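Local atomic coordinates of L-ribose isomerase (Geodermatophilus obscurus DSM 43160, PDB entry 5AVP), a protein that probably interconverts the rare sugar L-ribose and its ketose L-ribulose, as an aldose-ketose isomerase with a bound manganese ion. Residues E81-F86 / M115-G120; E91-G96 / E106-C111. All coordinates share one frame; numbering follows the deposited sequence.

Interaction 1 of 2, residues E81-F86 / M115-G120; sequences EAMVIF and MIVHPG
Two backbone hydrogen bonds between Val-84 and Ile-116 hold this contact, one each way, and their geometry identifies an antiparallel hydrogen-bonded pair. Ile-116 N reaches Val-84 O at 3.0 Å with 163° at the hydrogen; the return bond from Val-84 N to Ile-116 O is longer, 3.3 Å, but comes in on a carbonyl lone pair and is also nearly straight. One residue on, Ile-85 and Met-115 form the non-hydrogen-bonded pair, their CA atoms 4.6 Å apart. Close by, Met-115 CA lies 3.3 Å from Val-84 O in a CA-H...O contact, so that oxygen is met by both an N-H and a C-H.

The two methionines mark one face of the pair. The CG of Met-83 takes the crowded position between its own N and carbonyl carbon (chi1 71°), and a bend at chi3 (-64°) brings CE alongside Met-115, 3.4 Å from Met-115 CB. Met-115 lies the same way, with its CG beside Ile-85 CG2 as well. Two residues on, Val-117 CG2 packs on Met-83 CB at 3.8 Å. Phe-210 of strand 206-211 touches Met-83, Met-115 and Val-117, so this face packs against the second sheet. On the other face Val-84 and Ile-116 lie side by side, Val-84 CG2 sits 3.7 Å above the plane of the Phe-86 ring, toward its rim, and helix 28-44 covers Val-84 and Phe-86.

Farther out, Glu-81 OE1 makes a salt bridge to Arg-180 and OE2 a hydrogen bond with Tyr-184. The Met-115 side chain comes within about 7 Å of the manganese, which is bound by His-126, His-128, Glu-133 and His-208 but not by Met-115. Antiparallel strands with one face packed against a second sheet near such a metal site are consistent with a cupin-type beta-sandwich.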
ATOM      1  N   GLU A  81     -22.344   3.384  18.455  1.00 30.47           N
ATOM      2  CA  GLU A  81     -22.636   3.641  17.059  1.00 31.02           C
ATOM      3  C   GLU A  81     -21.938   4.930  16.633  1.00 30.37           C
ATOM      4  O   GLU A  81     -22.377   6.030  16.968  1.00 31.48           O
ATOM      5  CB  GLU A  81     -24.154   3.712  16.879  1.00 33.61           C
ATOM      6  CG  GLU A  81     -24.843   2.584  17.651  1.00 39.36           C
ATOM      7  CD  GLU A  81     -26.244   2.255  17.166  1.00 41.79           C
ATOM      8  OE1 GLU A  81     -27.148   3.112  17.262  1.00 43.37           O
ATOM      9  OE2 GLU A  81     -26.437   1.120  16.690  1.00 43.37           O
ATOM     10  N   ALA A  82     -20.833   4.781  15.906  1.00 28.38           N
ATOM     11  CA  ALA A  82     -20.051   5.926  15.436  1.00 25.56           C
ATOM     12  C   ALA A  82     -19.145   5.539  14.267  1.00 24.37           C
ATOM     13  O   ALA A  82     -18.763   4.380  14.136  1.00 23.88           O
ATOM     14  CB  ALA A  82     -19.210   6.459  16.573  1.00 26.56           C
ATOM     15  N   MET A  83     -18.798   6.507  13.421  1.00 22.04           N
ATOM     16  CA  MET A  83     -17.921   6.247  12.275  1.00 20.78           C
ATOM     17  C   MET A  83     -17.581   7.516  11.497  1.00 18.80           C
ATOM     18  O   MET A  83     -18.169   8.571  11.708  1.00 17.47           O
ATOM     19  CB  MET A  83     -18.567   5.241  11.319  1.00 18.73           C
ATOM     20  CG  MET A  83     -19.747   5.833  10.552  1.00 19.32           C
ATOM     21  SD  MET A  83     -20.617   4.692   9.506  1.00 18.78           S
ATOM     22  CE  MET A  83     -19.369   4.292   8.343  1.00 18.05           C
ATOM     23  N   VAL A  84     -16.613   7.397  10.601  1.00 19.64           N
ATOM     24  CA  VAL A  84     -16.198   8.513   9.762  1.00 23.19           C
ATOM     25  C   VAL A  84     -16.390   8.071   8.323  1.00 20.95           C
ATOM     26  O   VAL A  84     -16.097   6.935   7.981  1.00 22.23           O
ATOM     27  CB  VAL A  84     -14.713   8.882   9.975  1.00 23.15           C
ATOM     28  CG1 VAL A  84     -13.893   7.635   9.988  1.00 25.26           C
ATOM     29  CG2 VAL A  84     -14.217   9.797   8.849  1.00 23.84           C
ATOM     30  N   ILE A  85     -16.879   8.974   7.482  1.00 22.07           N
ATOM     31  CA  ILE A  85     -17.120   8.645   6.089  1.00 24.27           C
ATOM     32  C   ILE A  85     -16.564   9.716   5.157  1.00 25.62           C
ATOM     33  O   ILE A  85     -17.075  10.829   5.123  1.00 27.68           O
ATOM     34  CB  ILE A  85     -18.640   8.496   5.823  1.00 22.10           C
ATOM     35  CG1 ILE A  85     -19.244   7.506   6.808  1.00 22.13           C
ATOM     36  CG2 ILE A  85     -18.898   8.000   4.403  1.00 22.55           C
ATOM     37  CD1 ILE A  85     -20.737   7.357   6.667  1.00 21.15           C
ATOM     38  N   PHE A  86     -15.511   9.389   4.417  1.00 25.75           N
ATOM     39  CA  PHE A  86     -14.931  10.329   3.458  1.00 25.75           C
ATOM     40  C   PHE A  86     -15.539   9.997   2.105  1.00 27.07           C
ATOM     41  O   PHE A  86     -15.319   8.913   1.559  1.00 26.60           O
ATOM     42  CB  PHE A  86     -13.421  10.164   3.385  1.00 23.71           C
ATOM     43  CG  PHE A  86     -12.723  10.538   4.635  1.00 21.60           C
ATOM     44  CD1 PHE A  86     -12.971  11.766   5.231  1.00 20.95           C
ATOM     45  CD2 PHE A  86     -11.808   9.668   5.215  1.00 20.88           C
ATOM     46  CE1 PHE A  86     -12.324  12.123   6.383  1.00 21.37           C
ATOM     47  CE2 PHE A  86     -11.147  10.010   6.371  1.00 21.04           C
ATOM     48  CZ  PHE A  86     -11.404  11.240   6.963  1.00 22.35           C
ATOM     49  N   MET A 115     -15.035   4.213   4.614  1.00 26.00           N
ATOM     50  CA  MET A 115     -15.617   4.322   5.955  1.00 24.51           C
ATOM     51  C   MET A 115     -14.657   3.730   6.993  1.00 20.44           C
ATOM     52  O   MET A 115     -14.022   2.694   6.755  1.00 20.78           O
ATOM     53  CB  MET A 115     -16.981   3.620   5.983  1.00 24.79           C
ATOM     54  CG  MET A 115     -17.850   3.960   4.768  1.00 28.39           C
ATOM     55  SD  MET A 115     -19.487   3.198   4.741  1.00 30.28           S
ATOM     56  CE  MET A 115     -19.077   1.452   4.745  1.00 30.38           C
ATOM     57  N   ILE A 116     -14.526   4.405   8.131  1.00 18.00           N
ATOM     58  CA  ILE A 116     -13.622   3.942   9.172  1.00 18.73           C
ATOM     59  C   ILE A 116     -14.374   3.686  10.456  1.00 17.19           C
ATOM     60  O   ILE A 116     -14.983   4.591  11.026  1.00 17.43           O
ATOM     61  CB  ILE A 116     -12.438   4.967   9.440  1.00 10.37           C
ATOM     62  CG1 ILE A 116     -11.359   4.851   8.361  1.00  8.97           C
ATOM     63  CG2 ILE A 116     -11.766   4.688  10.770  1.00 10.51           C
ATOM     64  CD1 ILE A 116     -11.697   5.492   7.090  1.00  6.18           C
ATOM     65  N   VAL A 117     -14.327   2.432  10.896  1.00 19.42           N
ATOM     66  CA  VAL A 117     -14.986   2.016  12.124  1.00 23.29           C
ATOM     67  C   VAL A 117     -13.960   1.392  13.056  1.00 20.66           C
ATOM     68  O   VAL A 117     -13.262   0.463  12.662  1.00 22.07           O
ATOM     69  CB  VAL A 117     -16.095   1.000  11.841  1.00 19.03           C
ATOM     70  CG1 VAL A 117     -16.609   0.436  13.135  1.00 16.73           C
ATOM     71  CG2 VAL A 117     -17.218   1.673  11.054  1.00 17.31           C
ATOM     72  N   HIS A 118     -13.864   1.913  14.284  1.00 20.21           N
ATOM     73  CA  HIS A 118     -12.921   1.391  15.273  1.00 21.32           C
ATOM     74  C   HIS A 118     -13.431   0.145  16.006  1.00 21.77           C
ATOM     75  O   HIS A 118     -14.629  -0.132  16.022  1.00 23.35           O
ATOM     76  CB  HIS A 118     -12.518   2.504  16.243  1.00 13.93           C
ATOM     77  CG  HIS A 118     -11.520   3.461  15.658  1.00 11.17           C
ATOM     78  ND1 HIS A 118     -11.728   4.104  14.455  1.00  8.72           N
ATOM     79  CD2 HIS A 118     -10.279   3.826  16.067  1.00  6.63           C
ATOM     80  CE1 HIS A 118     -10.660   4.813  14.146  1.00  6.18           C
ATOM     81  NE2 HIS A 118      -9.766   4.663  15.106  1.00  8.87           N
ATOM     82  N   PRO A 119     -12.524  -0.617  16.633  1.00 23.68           N
ATOM     83  CA  PRO A 119     -12.911  -1.839  17.341  1.00 22.95           C
ATOM     84  C   PRO A 119     -14.120  -1.702  18.260  1.00 22.38           C
ATOM     85  O   PRO A 119     -14.162  -0.819  19.119  1.00 23.48           O
ATOM     86  CB  PRO A 119     -11.633  -2.224  18.106  1.00 24.69           C
ATOM     87  CG  PRO A 119     -10.534  -1.572  17.339  1.00 23.31           C
ATOM     88  CD  PRO A 119     -11.152  -0.231  17.014  1.00 23.32           C
ATOM     89  N   GLY A 120     -15.101  -2.581  18.065  1.00 21.33           N
ATOM     90  CA  GLY A 120     -16.294  -2.565  18.886  1.00 19.86           C
ATOM     91  C   GLY A 120     -17.380  -1.617  18.438  1.00 20.31           C
ATOM     92  O   GLY A 120     -18.535  -1.754  18.841  1.00 21.91           O
TER

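Interaction 2 of 2, residues E91-G96 / E106-C111; sequences EPAVDG and EYSGLC
This is a short, mainly backbone contact where strand 82-91 ends, closing the antiparallel ladder with strand 110-117 at the base of the loop between them. Glu-91 and Leu-110 form a hydrogen-bonded pair with CA atoms 4.9 Å apart. Leu-110 N gives the straighter bond, 2.7 Å to Glu-91 O with 168° at the hydrogen and in the carbonyl plane. The partner bond, Glu-91 N to Leu-110 O at 2.8 Å, is more bent (141°), and its donor stands above the carbonyl plane, not on a lone pair.

Beyond it the chain turns away. Glu-91 has CG anti to its backbone N, and the bend at chi2 (56°) folds the carboxylate back on its own segment, where OE2 accepts Ala-93 N at 3.0 Å through its anti lone pair. Ala-93, in a left-handed backbone conformation, directs its methyl group toward the other segment, and CB rests 3.8 Å from Gly-109 CA. Gly-109 CA also faces Pro-92 O at 3.4 Å in a CA-H...O contact, so the two backbones pass close at a residue without a side chain. Leu-110 packs on Leu-89 of strand 82-91 and on Ser-226 of the third subunit.

That subunit also receives the turn: its Arg-204 bonds to Ala-93 O and Asp-95 O, and its Thr-162 N to Asp-95 OD2. The chemistry therefore implies a loop whose first turn is held by a hydrogen bond from the backbone N-H of Ala-93 to the carboxylate of Glu-91, while the carbonyls of Ala-93 and Asp-95 and the Asp-95 carboxylate accept hydrogen bonds from a neighbouring subunit.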
ATOM      1  N   GLU A  91     -21.989  11.177  -7.791  1.00 22.14           N
ATOM      2  CA  GLU A  91     -22.502  11.630  -9.079  1.00 25.44           C
ATOM      3  C   GLU A  91     -23.952  11.223  -9.272  1.00 24.35           C
ATOM      4  O   GLU A  91     -24.292  10.051  -9.141  1.00 25.60           O
ATOM      5  CB  GLU A  91     -21.684  11.029 -10.228  1.00 26.18           C
ATOM      6  CG  GLU A  91     -22.268  11.335 -11.612  1.00 27.23           C
ATOM      7  CD  GLU A  91     -22.439  12.821 -11.833  1.00 28.81           C
ATOM      8  OE1 GLU A  91     -21.421  13.551 -11.803  1.00 29.70           O
ATOM      9  OE2 GLU A  91     -23.590  13.264 -12.029  1.00 30.33           O
ATOM     10  N   PRO A  92     -24.828  12.185  -9.589  1.00 23.68           N
ATOM     11  CA  PRO A  92     -26.237  11.831  -9.786  1.00 26.42           C
ATOM     12  C   PRO A  92     -26.478  10.965 -11.026  1.00 23.42           C
ATOM     13  O   PRO A  92     -27.403  10.154 -11.063  1.00 23.54           O
ATOM     14  CB  PRO A  92     -26.920  13.195  -9.864  1.00 25.34           C
ATOM     15  CG  PRO A  92     -26.031  14.051  -8.961  1.00 24.83           C
ATOM     16  CD  PRO A  92     -24.671  13.642  -9.438  1.00 25.25           C
ATOM     17  N   ALA A  93     -25.628  11.115 -12.031  1.00 22.28           N
ATOM     18  CA  ALA A  93     -25.787  10.354 -13.261  1.00 21.04           C
ATOM     19  C   ALA A  93     -27.109  10.700 -13.961  1.00 20.96           C
ATOM     20  O   ALA A  93     -27.824   9.817 -14.436  1.00 20.31           O
ATOM     21  CB  ALA A  93     -25.730   8.876 -12.961  1.00 21.30           C
ATOM     22  N   VAL A  94     -27.424  11.991 -14.015  1.00 19.80           N
ATOM     23  CA  VAL A  94     -28.639  12.457 -14.657  1.00 19.00           C
ATOM     24  C   VAL A  94     -28.344  12.796 -16.103  1.00 22.24           C
ATOM     25  O   VAL A  94     -29.103  12.433 -16.996  1.00 23.15           O
ATOM     26  CB  VAL A  94     -29.200  13.725 -14.005  1.00 17.49           C
ATOM     27  CG1 VAL A  94     -30.599  13.983 -14.527  1.00 18.68           C
ATOM     28  CG2 VAL A  94     -29.204  13.588 -12.492  1.00 18.32           C
ATOM     29  N   ASP A  95     -27.243  13.504 -16.333  1.00 24.46           N
ATOM     30  CA  ASP A  95     -26.858  13.897 -17.688  1.00 26.20           C
ATOM     31  C   ASP A  95     -26.839  12.699 -18.624  1.00 28.43           C
ATOM     32  O   ASP A  95     -26.268  11.649 -18.307  1.00 27.62           O
ATOM     33  CB  ASP A  95     -25.482  14.553 -17.673  1.00 29.35           C
ATOM     34  CG  ASP A  95     -25.470  15.851 -16.901  1.00 31.17           C
ATOM     35  OD1 ASP A  95     -25.820  16.888 -17.493  1.00 32.76           O
ATOM     36  OD2 ASP A  95     -25.129  15.831 -15.699  1.00 32.07           O
ATOM     37  N   GLY A  96     -27.484  12.862 -19.776  1.00 29.24           N
ATOM     38  CA  GLY A  96     -27.522  11.804 -20.765  1.00 30.78           C
ATOM     39  C   GLY A  96     -28.607  10.770 -20.568  1.00 30.83           C
ATOM     40  O   GLY A  96     -28.749   9.850 -21.380  1.00 33.18           O
ATOM     41  N   GLU A 106     -33.393   8.614  -9.247  1.00 27.37           N
ATOM     42  CA  GLU A 106     -32.831   8.665  -7.910  1.00 25.67           C
ATOM     43  C   GLU A 106     -32.395   7.305  -7.410  1.00 25.90           C
ATOM     44  O   GLU A 106     -31.608   7.221  -6.456  1.00 25.70           O
ATOM     45  CB  GLU A 106     -33.810   9.314  -6.932  1.00 28.22           C
ATOM     46  CG  GLU A 106     -34.881   8.385  -6.435  1.00 31.66           C
ATOM     47  CD  GLU A 106     -36.254   8.838  -6.836  1.00 33.20           C
ATOM     48  OE1 GLU A 106     -36.442   9.097  -8.049  1.00 35.62           O
ATOM     49  OE2 GLU A 106     -37.133   8.929  -5.944  1.00 32.57           O
ATOM     50  N   TYR A 107     -32.893   6.248  -8.050  1.00 24.52           N
ATOM     51  CA  TYR A 107     -32.514   4.895  -7.668  1.00 24.58           C
ATOM     52  C   TYR A 107     -31.174   4.523  -8.328  1.00 24.49           C
ATOM     53  O   TYR A 107     -30.667   3.416  -8.135  1.00 24.44           O
ATOM     54  CB  TYR A 107     -33.597   3.891  -8.075  1.00 26.66           C
ATOM     55  CG  TYR A 107     -34.837   3.862  -7.189  1.00 29.73           C
ATOM     56  CD1 TYR A 107     -35.637   4.996  -7.016  1.00 30.26           C
ATOM     57  CD2 TYR A 107     -35.252   2.672  -6.583  1.00 31.07           C
ATOM     58  CE1 TYR A 107     -36.817   4.934  -6.272  1.00 30.01           C
ATOM     59  CE2 TYR A 107     -36.427   2.605  -5.845  1.00 30.58           C
ATOM     60  CZ  TYR A 107     -37.207   3.733  -5.697  1.00 30.15           C
ATOM     61  OH  TYR A 107     -38.405   3.642  -5.017  1.00 30.00           O
ATOM     62  N   SER A 108     -30.612   5.467  -9.091  1.00 24.28           N
ATOM     63  CA  SER A 108     -29.335   5.310  -9.801  1.00 23.83           C
ATOM     64  C   SER A 108     -28.269   6.200  -9.177  1.00 23.16           C
ATOM     65  O   SER A 108     -28.353   6.532  -8.008  1.00 21.78           O
ATOM     66  CB  SER A 108     -29.502   5.703 -11.275  1.00 24.18           C
ATOM     67  OG  SER A 108     -28.256   5.653 -11.960  1.00 25.29           O
ATOM     68  N   GLY A 109     -27.274   6.598  -9.961  1.00 21.42           N
ATOM     69  CA  GLY A 109     -26.226   7.458  -9.425  1.00 20.79           C
ATOM     70  C   GLY A 109     -24.982   6.710  -8.964  1.00 21.64           C
ATOM     71  O   GLY A 109     -25.016   5.487  -8.812  1.00 20.57           O
ATOM     72  N   LEU A 110     -23.883   7.428  -8.732  1.00 21.42           N
ATOM     73  CA  LEU A 110     -22.638   6.778  -8.307  1.00 21.67           C
ATOM     74  C   LEU A 110     -21.985   7.408  -7.079  1.00 20.80           C
ATOM     75  O   LEU A 110     -21.487   8.540  -7.129  1.00 22.55           O
ATOM     76  CB  LEU A 110     -21.608   6.775  -9.449  1.00 21.78           C
ATOM     77  CG  LEU A 110     -21.933   6.125 -10.798  1.00 23.36           C
ATOM     78  CD1 LEU A 110     -21.003   6.723 -11.844  1.00 22.35           C
ATOM     79  CD2 LEU A 110     -21.822   4.583 -10.737  1.00 21.79           C
ATOM     80  N   CYS A 111     -21.967   6.654  -5.983  1.00 20.79           N
ATOM     81  CA  CYS A 111     -21.357   7.110  -4.745  1.00 19.68           C
ATOM     82  C   CYS A 111     -20.148   6.268  -4.430  1.00 19.43           C
ATOM     83  O   CYS A 111     -20.181   5.056  -4.583  1.00 18.10           O
ATOM     84  CB  CYS A 111     -22.337   7.005  -3.578  1.00 20.86           C
ATOM     85  SG  CYS A 111     -21.547   6.945  -1.931  1.00 21.29           S
TER

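Both contacts belong to the same strand pair: strands 82-91 and 110-117 are neighbours in the six-stranded antiparallel sheet, and each contact uses strand 110-117. Interaction 1 joins the beginning of the first strand to the end of the second, and interaction 2, nested inside the loop it closes, joins the opposite ends, their centres about 26 Å apart. Interaction 1 is about 8 Å from the centre of the chain, between the second sheet and helix 28-44; interaction 2, at about 19 Å, faces the third subunit. One antiparallel strand pair, joined by a long loop, thus runs from the interior near the manganese to an interface of the four-chain assembly.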